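Local atomic coordinates of ABC transporter, periplasmic substrate-binding protein (Vibrio cholerae O1 biovar eltor, PDB entry 1TWY), a protein that probably serves as the periplasmic receptor of an ABC-type phosphate importer, capturing phosphate for delivery to the membrane transporter. Residues 31-36 and 59-64; 80-85 and 238-243; 90-95 and 242-247. All blocks are in the same frame, centred on the assembly; numbering follows the deposited sequence.

Contact 1: residues 31-36 and 59-64; sequences TISGST and AVQGVG. With PO4 (phosphate ion), chain I.
Gln61 lies across Thr31 and Ser33, whose side chains share its face of two neighbouring parallel strands, 31-34 and 59-62. Its CB approaches Ser33 OG and Ile32 O. CG, anti to the carbonyl carbon (chi1 -61°), stays near both Ser33 OG and Thr31 CG2. The amide then rests on the threonine methyl, with Gln61 CD 3.4 Å from Thr31 CG2 and OE1 against the same methyl. NE2 ends the chain 2.7 Å from Ser33 OG, but its N-H is bent to 118° and the hydrogen bond is weak. On the other face Ile32 and Val60 lie side by side, CG2 to CG2 at 3.9 Å, and both touch Met42 of helix 36-52.

That helix is the crossover of a beta-alpha-beta unit whose two strands are joined by bonds from Ile32 N to Ala59 O, Gln61 N to Ile32 O and Gly34 N to Gln61 O, each 2.9 Å. Where the strands end, Gly34 O accepts from both Val63 N (2.8 Å) and Gly64 N, from the same face of its plane, and Gly64 N stands well above that plane. At the backbone angles of Gly34 and Gly64 a CB would collide with the preceding carbonyl oxygen, which accounts for both glycines. Beyond this turn Ser35 caps helix 36-52 through Val38 N, and its OG also donates to phosphate O1 at 2.6 Å. Thr36 grips phosphate O3 with backbone N and OG1, each at 2.8 Å. Ser37, Ser65 and Ser83 also bind the anion, which the amino end of the helix probably helps to stabilise.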
loop_
_atom_site.group_PDB
_atom_site.type_symbol
_atom_site.label_atom_id
_atom_site.label_comp_id
_atom_site.label_asym_id
_atom_site.label_seq_id
_atom_site.Cartn_x
_atom_site.Cartn_y
_atom_site.Cartn_z
ATOM N N THR A 31 9.842 7.097 -19.305
ATOM C CA THR A 31 9.730 7.741 -17.975
ATOM C C THR A 31 8.505 7.117 -17.357
ATOM O O THR A 31 7.417 7.181 -17.941
ATOM C CB THR A 31 9.495 9.197 -18.152
ATOM O OG1 THR A 31 10.572 9.772 -18.899
ATOM C CG2 THR A 31 9.433 9.956 -16.789
ATOM N N ILE A 32 8.648 6.475 -16.192
ATOM C CA ILE A 32 7.505 5.956 -15.503
ATOM C C ILE A 32 7.442 6.717 -14.165
ATOM O O ILE A 32 8.394 6.669 -13.393
ATOM C CB ILE A 32 7.605 4.372 -15.352
ATOM C CG1 ILE A 32 6.447 3.827 -14.554
ATOM C CG2 ILE A 32 8.901 3.923 -14.727
ATOM C CD1 ILE A 32 6.203 2.275 -14.740
ATOM N N SER A 33 6.304 7.318 -13.881
ATOM C CA SER A 33 6.161 8.260 -12.772
ATOM C C SER A 33 5.037 7.896 -11.910
ATOM O O SER A 33 3.973 7.513 -12.382
ATOM C CB SER A 33 5.931 9.650 -13.382
ATOM O OG SER A 33 6.992 9.851 -14.329
ATOM N N GLY A 34 5.203 8.175 -10.607
ATOM C CA GLY A 34 4.096 8.151 -9.675
ATOM C C GLY A 34 4.475 7.594 -8.313
ATOM O O GLY A 34 5.493 7.947 -7.737
ATOM N N SER A 35 3.645 6.711 -7.879
ATOM C CA SER A 35 3.738 6.060 -6.610
ATOM C C SER A 35 5.099 5.655 -6.142
ATOM O O SER A 35 5.822 4.935 -6.808
ATOM C CB SER A 35 2.781 4.862 -6.553
ATOM O OG SER A 35 3.004 4.040 -5.424
ATOM N N THR A 36 5.436 6.153 -4.939
ATOM C CA THR A 36 6.671 5.771 -4.326
ATOM C C THR A 36 6.537 4.354 -3.763
ATOM O O THR A 36 7.561 3.736 -3.661
ATOM C CB THR A 36 7.013 6.709 -3.125
ATOM O OG1 THR A 36 5.971 6.631 -2.148
ATOM C CG2 THR A 36 7.196 8.191 -3.592
ATOM N N ALA A 59 13.542 5.718 -16.574
ATOM C CA ALA A 59 13.570 6.659 -15.466
ATOM C C ALA A 59 12.368 6.421 -14.537
ATOM O O ALA A 59 11.227 6.694 -14.953
ATOM C CB ALA A 59 13.524 8.050 -16.017
ATOM N N VAL A 60 12.623 6.008 -13.302
ATOM C CA VAL A 60 11.570 5.698 -12.378
ATOM C C VAL A 60 11.487 6.912 -11.488
ATOM O O VAL A 60 12.422 7.200 -10.762
ATOM C CB VAL A 60 11.854 4.397 -11.560
ATOM C CG1 VAL A 60 10.689 4.080 -10.568
ATOM C CG2 VAL A 60 12.067 3.247 -12.481
ATOM N N GLN A 61 10.341 7.548 -11.447
ATOM C CA GLN A 61 10.192 8.798 -10.760
ATOM C C GLN A 61 9.193 8.660 -9.658
ATOM O O GLN A 61 8.003 8.669 -9.894
ATOM C CB GLN A 61 9.684 9.902 -11.714
ATOM C CG GLN A 61 10.589 10.189 -12.853
ATOM C CD GLN A 61 10.150 11.371 -13.766
ATOM O OE1 GLN A 61 11.041 12.011 -14.382
ATOM N NE2 GLN A 61 8.886 11.723 -13.774
ATOM N N GLY A 62 9.683 8.643 -8.430
ATOM C CA GLY A 62 8.791 8.443 -7.316
ATOM C C GLY A 62 8.344 9.788 -6.808
ATOM O O GLY A 62 9.089 10.505 -6.045
ATOM N N VAL A 63 7.133 10.194 -7.225
ATOM C CA VAL A 63 6.529 11.502 -6.878
ATOM C C VAL A 63 5.150 11.405 -6.284
ATOM O O VAL A 63 4.472 12.472 -6.132
ATOM C CB VAL A 63 6.442 12.403 -8.106
ATOM C CG1 VAL A 63 7.847 12.850 -8.472
ATOM C CG2 VAL A 63 5.783 11.697 -9.308
ATOM N N GLY A 64 4.674 10.193 -6.020
ATOM C CA GLY A 64 3.366 9.968 -5.496
ATOM C C GLY A 64 2.326 9.717 -6.596
ATOM O O GLY A 64 2.552 10.194 -7.706
HETATM P P PO4 I . 2.265 6.741 -3.015
HETATM O O1 PO4 I . 2.419 5.219 -3.169
HETATM O O2 PO4 I . 1.799 7.033 -1.479
HETATM O O3 PO4 I . 3.609 7.514 -3.287
HETATM O O4 PO4 I . 1.161 7.376 -3.835
#

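Contact 2: residues 80-85 and 238-243. With PO4 (phosphate ion), chain I.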
loop_
_atom_site.group_PDB
_atom_site.type_symbol
_atom_site.label_atom_id
_atom_site.label_comp_id
_atom_site.label_asym_id
_atom_site.label_seq_id
_atom_site.Cartn_x
_atom_site.Cartn_y
_atom_site.Cartn_z
ATOM N N ALA A 80 2.307 5.817 -15.888
ATOM C CA ALA A 80 2.207 6.213 -14.500
ATOM C C ALA A 80 2.071 4.925 -13.649
ATOM O O ALA A 80 1.616 3.870 -14.080
ATOM C CB ALA A 80 1.095 7.146 -14.256
HETATM N N MSE A 81 2.385 5.063 -12.351
HETATM C CA MSE A 81 2.188 3.987 -11.456
HETATM C C MSE A 81 1.429 4.575 -10.218
HETATM O O MSE A 81 1.716 5.701 -9.798
HETATM C CB MSE A 81 3.526 3.299 -11.092
HETATM C CG MSE A 81 4.474 4.135 -10.499
HETATM SE SE MSE A 81 6.329 3.234 -10.593
HETATM C CE MSE A 81 6.987 5.023 -10.313
ATOM N N THR A 82 0.451 3.854 -9.724
ATOM C CA THR A 82 -0.311 4.280 -8.554
ATOM C C THR A 82 -0.380 3.144 -7.576
ATOM O O THR A 82 -0.266 2.016 -7.906
ATOM C CB THR A 82 -1.760 4.744 -8.850
ATOM O OG1 THR A 82 -2.610 3.634 -9.227
ATOM C CG2 THR A 82 -1.814 5.793 -9.949
ATOM N N SER A 83 -0.602 3.483 -6.299
ATOM C CA SER A 83 -0.927 2.540 -5.271
ATOM C C SER A 83 -2.361 2.586 -4.754
ATOM O O SER A 83 -2.676 2.219 -3.589
ATOM C CB SER A 83 0.101 2.725 -4.176
ATOM O OG SER A 83 0.005 4.101 -3.716
ATOM N N ARG A 84 -3.262 3.051 -5.588
ATOM C CA ARG A 84 -4.686 3.198 -5.315
ATOM C C ARG A 84 -5.425 3.188 -6.596
ATOM O O ARG A 84 -4.838 3.425 -7.659
ATOM C CB ARG A 84 -5.013 4.496 -4.616
ATOM C CG ARG A 84 -4.580 5.697 -5.407
ATOM C CD ARG A 84 -5.035 6.986 -4.758
ATOM N NE ARG A 84 -4.592 8.208 -5.433
ATOM C CZ ARG A 84 -5.200 8.744 -6.491
ATOM N NH1 ARG A 84 -6.177 8.109 -7.085
ATOM N NH2 ARG A 84 -4.747 9.891 -7.025
ATOM N N TYR A 85 -6.698 2.816 -6.555
ATOM C CA TYR A 85 -7.543 2.947 -7.726
ATOM C C TYR A 85 -7.753 4.444 -8.037
ATOM O O TYR A 85 -7.580 5.332 -7.190
ATOM C CB TYR A 85 -8.873 2.211 -7.505
ATOM C CG TYR A 85 -8.704 0.722 -7.357
ATOM C CD1 TYR A 85 -8.437 -0.057 -8.444
ATOM C CD2 TYR A 85 -8.914 0.037 -6.104
ATOM C CE1 TYR A 85 -8.301 -1.377 -8.322
ATOM C CE2 TYR A 85 -8.745 -1.327 -6.047
ATOM C CZ TYR A 85 -8.397 -2.006 -7.170
ATOM O OH TYR A 85 -8.212 -3.399 -7.194
ATOM N N PRO A 238 -3.941 -1.896 -4.535
ATOM C CA PRO A 238 -3.417 -2.246 -5.833
ATOM C C PRO A 238 -2.165 -1.488 -6.219
ATOM O O PRO A 238 -2.092 -0.277 -5.849
ATOM C CB PRO A 238 -4.591 -1.828 -6.808
ATOM C CG PRO A 238 -5.200 -0.706 -6.121
ATOM C CD PRO A 238 -5.124 -1.048 -4.635
ATOM N N PHE A 239 -1.221 -2.098 -6.944
ATOM C CA PHE A 239 -0.195 -1.362 -7.645
ATOM C C PHE A 239 -0.664 -1.350 -9.103
ATOM O O PHE A 239 -0.671 -2.390 -9.721
ATOM C CB PHE A 239 1.119 -2.065 -7.570
ATOM C CG PHE A 239 1.840 -1.947 -6.199
ATOM C CD1 PHE A 239 1.248 -1.288 -5.152
ATOM C CD2 PHE A 239 3.111 -2.422 -6.052
ATOM C CE1 PHE A 239 1.938 -1.118 -3.939
ATOM C CE2 PHE A 239 3.806 -2.271 -4.866
ATOM C CZ PHE A 239 3.203 -1.630 -3.810
ATOM N N LEU A 240 -1.152 -0.219 -9.607
ATOM C CA LEU A 240 -1.609 -0.067 -10.978
ATOM C C LEU A 240 -0.609 0.578 -11.833
ATOM O O LEU A 240 0.207 1.482 -11.479
ATOM C CB LEU A 240 -2.867 0.793 -10.993
ATOM C CG LEU A 240 -4.058 0.357 -10.167
ATOM C CD1 LEU A 240 -5.180 1.316 -10.454
ATOM C CD2 LEU A 240 -4.472 -1.157 -10.496
ATOM N N ILE A 241 -0.621 0.177 -13.090
ATOM C CA ILE A 241 0.183 0.708 -14.158
ATOM C C ILE A 241 -0.809 1.298 -15.216
ATOM O O ILE A 241 -1.728 0.602 -15.644
ATOM C CB ILE A 241 0.994 -0.367 -14.828
ATOM C CG1 ILE A 241 1.884 -1.153 -13.790
ATOM C CG2 ILE A 241 1.877 0.216 -15.890
ATOM C CD1 ILE A 241 2.892 -0.310 -13.151
ATOM N N LEU A 242 -0.569 2.564 -15.528
ATOM C CA LEU A 242 -1.423 3.375 -16.425
ATOM C C LEU A 242 -0.590 3.772 -17.634
ATOM O O LEU A 242 0.540 4.202 -17.547
ATOM C CB LEU A 242 -1.906 4.638 -15.735
ATOM C CG LEU A 242 -2.916 4.598 -14.607
ATOM C CD1 LEU A 242 -2.502 3.814 -13.503
ATOM C CD2 LEU A 242 -3.069 6.022 -14.058
ATOM N N HIS A 243 -1.218 3.721 -18.823
ATOM C CA HIS A 243 -0.517 4.111 -20.067
ATOM C C HIS A 243 -1.562 4.227 -21.168
ATOM O O HIS A 243 -2.674 3.827 -20.963
ATOM C CB HIS A 243 0.575 3.137 -20.472
ATOM C CG HIS A 243 0.060 1.832 -20.957
ATOM N ND1 HIS A 243 -0.741 1.012 -20.187
ATOM C CD2 HIS A 243 0.193 1.221 -22.161
ATOM C CE1 HIS A 243 -1.056 -0.066 -20.887
ATOM N NE2 HIS A 243 -0.502 0.037 -22.082
HETATM P P PO4 I . 2.265 6.741 -3.015
HETATM O O1 PO4 I . 2.419 5.219 -3.169
HETATM O O2 PO4 I . 1.799 7.033 -1.479
HETATM O O3 PO4 I . 3.609 7.514 -3.287
HETATM O O4 PO4 I . 1.161 7.376 -3.835
#
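Pro238 lays its CG over the centre of the Tyr85 ring, 3.6 Å from the centroid and 10° off the ring normal, a CH-pi contact. Its CB leans toward CZ and its CD toward CE2. Pro238 O is approached by Ser83 CA at 3.1 Å, a CH...O contact beyond the last strand bridge. The Phe239 side chain touches Val38 of helix 36-52, and its CE1 passes near Ser83 CB; the OG of that serine donates to phosphate O1 at 2.7 Å.

Leu240 is paired with Thr82 by two backbone bonds, the one from Leu240 N to Thr82 O measuring 2.9 Å. Its CB packs 3.4 Å from Thr82 OG1. That hydroxyl, lying between the backbone N and the carbonyl carbon (chi1 70°), donates 2.7 Å to Arg84 O in the carbonyl plane, which ties down the turn after the strand. Leu240 CD1 touches the same carbonyl oxygen.

Strand 236-243 runs antiparallel to strand 79-82, whereas 29-34, 57-62 and 79-82 are parallel to one another. This is the topology of type II periplasmic binding proteins, in which the chain, back from the second domain, inserts this strand between 79-82 and 96-109. Ile241, on the face toward helix 36-52, sets CD1 4.2 Å from CB of selenomethionine Met81, and both side chains touch Met42. Leu242 exchanges two backbone bonds with Ala80, N to O in each direction at 2.9 Å. On the opposite face its CD1 meets Thr82 CG2, the side chains crossing at about a right angle, beside Leu72 of helix 65-73.

Contact 3: residues 90-95 and 242-247; sequences EAQNTL and LHYSDN
A type I turn from Gln92 to Leu95, closed by Leu95 N donating to Gln92 O at 3.2 Å, brings three of its residues around Tyr244, just past the end of strand 242-243. The turn belongs to the loop that leads from strand 79-82 into strand 96-109, at the end of the binding-protein sheet remote from the phosphate.

The tyrosine is met at its edge and over a face. At the edge, Tyr244 OH donates to Gln92 OE1 at 2.8 Å. The amide oxygen lies in the plane of the ring, although the amide plane itself is turned 47° from it. Gln92 CG is anti to the carbonyl carbon, and the chain is extended beyond it, so the amide reaches the hydroxyl. Farther round the same edge, Thr94 O approaches Tyr244 CD1 at 3.4 Å, while Thr94 OG1, out of the ring plane, is near CD1 and CE1.

Leu95 comes over the ring face. Its CD1 is 4.3 Å from the Tyr244 centroid and 26° off the normal, a CH-pi contact displaced toward CE1. The same methyl also reaches Leu242 CB at 4.2 Å, so that it bridges the buried strand end and the more exposed tyrosine. Lys73 of helix 65-73 touches both Gln92 and Tyr244, and its NZ is hydrogen-bonded to Glu90 O. Leu95 CD1 also lies 3.8 Å from His243 O.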
loop_
_atom_site.group_PDB
_atom_site.type_symbol
_atom_site.label_atom_id
_atom_site.label_comp_id
_atom_site.label_asym_id
_atom_site.label_seq_id
_atom_site.Cartn_x
_atom_site.Cartn_y
_atom_site.Cartn_z
ATOM N N GLU A 90 -10.514 11.006 -12.436
ATOM C CA GLU A 90 -9.182 10.707 -12.982
ATOM C C GLU A 90 -9.288 9.783 -14.185
ATOM O O GLU A 90 -8.392 9.727 -15.025
ATOM C CB GLU A 90 -8.318 10.006 -11.908
ATOM C CG GLU A 90 -7.552 10.978 -11.002
ATOM C CD GLU A 90 -7.115 10.403 -9.645
ATOM O OE1 GLU A 90 -7.406 9.216 -9.340
ATOM O OE2 GLU A 90 -6.528 11.170 -8.883
ATOM N N ALA A 91 -10.373 9.029 -14.226
ATOM C CA ALA A 91 -10.646 8.075 -15.269
ATOM C C ALA A 91 -10.753 8.812 -16.559
ATOM O O ALA A 91 -11.196 9.958 -16.592
ATOM C CB ALA A 91 -11.937 7.320 -14.988
ATOM N N GLN A 92 -10.111 8.286 -17.561
ATOM C CA GLN A 92 -10.165 8.853 -18.933
ATOM C C GLN A 92 -10.401 7.722 -19.891
ATOM O O GLN A 92 -9.927 6.608 -19.725
ATOM C CB GLN A 92 -8.857 9.512 -19.357
ATOM C CG GLN A 92 -8.515 10.810 -18.797
ATOM C CD GLN A 92 -7.239 11.334 -19.502
ATOM O OE1 GLN A 92 -6.346 10.548 -19.938
ATOM N NE2 GLN A 92 -7.149 12.654 -19.610
ATOM N N ASN A 93 -11.192 7.986 -20.917
ATOM C CA ASN A 93 -11.671 6.870 -21.716
ATOM C C ASN A 93 -10.532 6.079 -22.425
ATOM O O ASN A 93 -10.623 4.855 -22.593
ATOM C CB ASN A 93 -12.741 7.364 -22.726
ATOM C CG ASN A 93 -14.174 7.475 -22.104
ATOM O OD1 ASN A 93 -15.091 8.091 -22.704
ATOM N ND2 ASN A 93 -14.373 6.854 -20.927
ATOM N N THR A 94 -9.461 6.773 -22.814
ATOM C CA THR A 94 -8.333 6.155 -23.550
ATOM C C THR A 94 -7.120 5.751 -22.653
ATOM O O THR A 94 -6.107 5.328 -23.173
ATOM C CB THR A 94 -7.786 7.064 -24.608
ATOM O OG1 THR A 94 -7.306 8.304 -24.056
ATOM C CG2 THR A 94 -8.895 7.413 -25.693
ATOM N N LEU A 95 -7.251 6.051 -21.381
ATOM C CA LEU A 95 -6.298 5.617 -20.380
ATOM C C LEU A 95 -6.521 4.169 -20.174
ATOM O O LEU A 95 -7.642 3.763 -19.960
ATOM C CB LEU A 95 -6.596 6.362 -19.094
ATOM C CG LEU A 95 -5.479 6.358 -18.061
ATOM C CD1 LEU A 95 -4.133 6.521 -18.691
ATOM C CD2 LEU A 95 -5.763 7.492 -17.077
ATOM N N LEU A 242 -0.569 2.564 -15.528
ATOM C CA LEU A 242 -1.423 3.375 -16.425
ATOM C C LEU A 242 -0.590 3.772 -17.634
ATOM O O LEU A 242 0.540 4.202 -17.547
ATOM C CB LEU A 242 -1.906 4.638 -15.735
ATOM C CG LEU A 242 -2.916 4.598 -14.607
ATOM C CD1 LEU A 242 -2.502 3.814 -13.503
ATOM C CD2 LEU A 242 -3.069 6.022 -14.058
ATOM N N HIS A 243 -1.218 3.721 -18.823
ATOM C CA HIS A 243 -0.517 4.111 -20.067
ATOM C C HIS A 243 -1.562 4.227 -21.168
ATOM O O HIS A 243 -2.674 3.827 -20.963
ATOM C CB HIS A 243 0.575 3.137 -20.472
ATOM C CG HIS A 243 0.060 1.832 -20.957
ATOM N ND1 HIS A 243 -0.741 1.012 -20.187
ATOM C CD2 HIS A 243 0.193 1.221 -22.161
ATOM C CE1 HIS A 243 -1.056 -0.066 -20.887
ATOM N NE2 HIS A 243 -0.502 0.037 -22.082
ATOM N N TYR A 244 -1.211 4.874 -22.265
ATOM C CA TYR A 244 -2.177 5.040 -23.399
ATOM C C TYR A 244 -1.969 3.932 -24.412
ATOM O O TYR A 244 -1.195 4.075 -25.303
ATOM C CB TYR A 244 -1.960 6.380 -24.037
ATOM C CG TYR A 244 -2.330 7.469 -23.138
ATOM C CD1 TYR A 244 -3.652 7.688 -22.786
ATOM C CD2 TYR A 244 -1.357 8.250 -22.516
ATOM C CE1 TYR A 244 -4.040 8.675 -21.919
ATOM C CE2 TYR A 244 -1.728 9.279 -21.693
ATOM C CZ TYR A 244 -3.055 9.489 -21.366
ATOM O OH TYR A 244 -3.629 10.443 -20.546
ATOM N N SER A 245 -2.632 2.800 -24.220
ATOM C CA SER A 245 -2.256 1.555 -24.949
ATOM C C SER A 245 -2.167 1.790 -26.467
ATOM O O SER A 245 -1.251 1.283 -27.160
ATOM C CB SER A 245 -3.214 0.404 -24.635
ATOM O OG SER A 245 -4.412 0.484 -25.407
ATOM N N ASP A 246 -3.106 2.606 -26.942
ATOM C CA ASP A 246 -3.227 2.924 -28.353
ATOM C C ASP A 246 -2.101 3.895 -28.770
ATOM O O ASP A 246 -1.190 3.507 -29.547
ATOM C CB ASP A 246 -4.680 3.409 -28.670
ATOM C CG ASP A 246 -4.875 4.932 -28.524
ATOM O OD1 ASP A 246 -4.044 5.694 -29.103
ATOM O OD2 ASP A 246 -5.843 5.451 -27.885
ATOM N N ASN A 247 -2.110 5.100 -28.191
ATOM C CA ASN A 247 -1.256 6.182 -28.652
ATOM C C ASN A 247 0.174 6.076 -28.082
ATOM O O ASN A 247 0.906 7.041 -28.112
ATOM C CB ASN A 247 -1.894 7.586 -28.393
ATOM C CG ASN A 247 -1.398 8.674 -29.391
ATOM O OD1 ASN A 247 -1.438 8.492 -30.623
ATOM N ND2 ASN A 247 -0.929 9.801 -28.853
#

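How the contacts relate
From the N terminus, contact 1 closes first, joining strands 29-34 and 57-62 around helix 36-52. The chain then opens contact 2 at 80-85 and contact 3 at 90-95, leaves for the second domain, and returns through 236-243. Both close on the same stretch, overlapping at Leu242 and His243, so neither loop nests cleanly in the other. Contacts 1 and 2 meet through Ser33 O with Met81 N and Ser35 N with Met81 O, probable hydrogen bonds between adjacent strands, and both reach the phosphate. Contacts 2 and 3 are joined by the Arg84-Glu90 salt bridge. Contact 3, about 17 Å from contact 1 between centres, ties the end of strand 236-243 to the loop leading into strand 96-109.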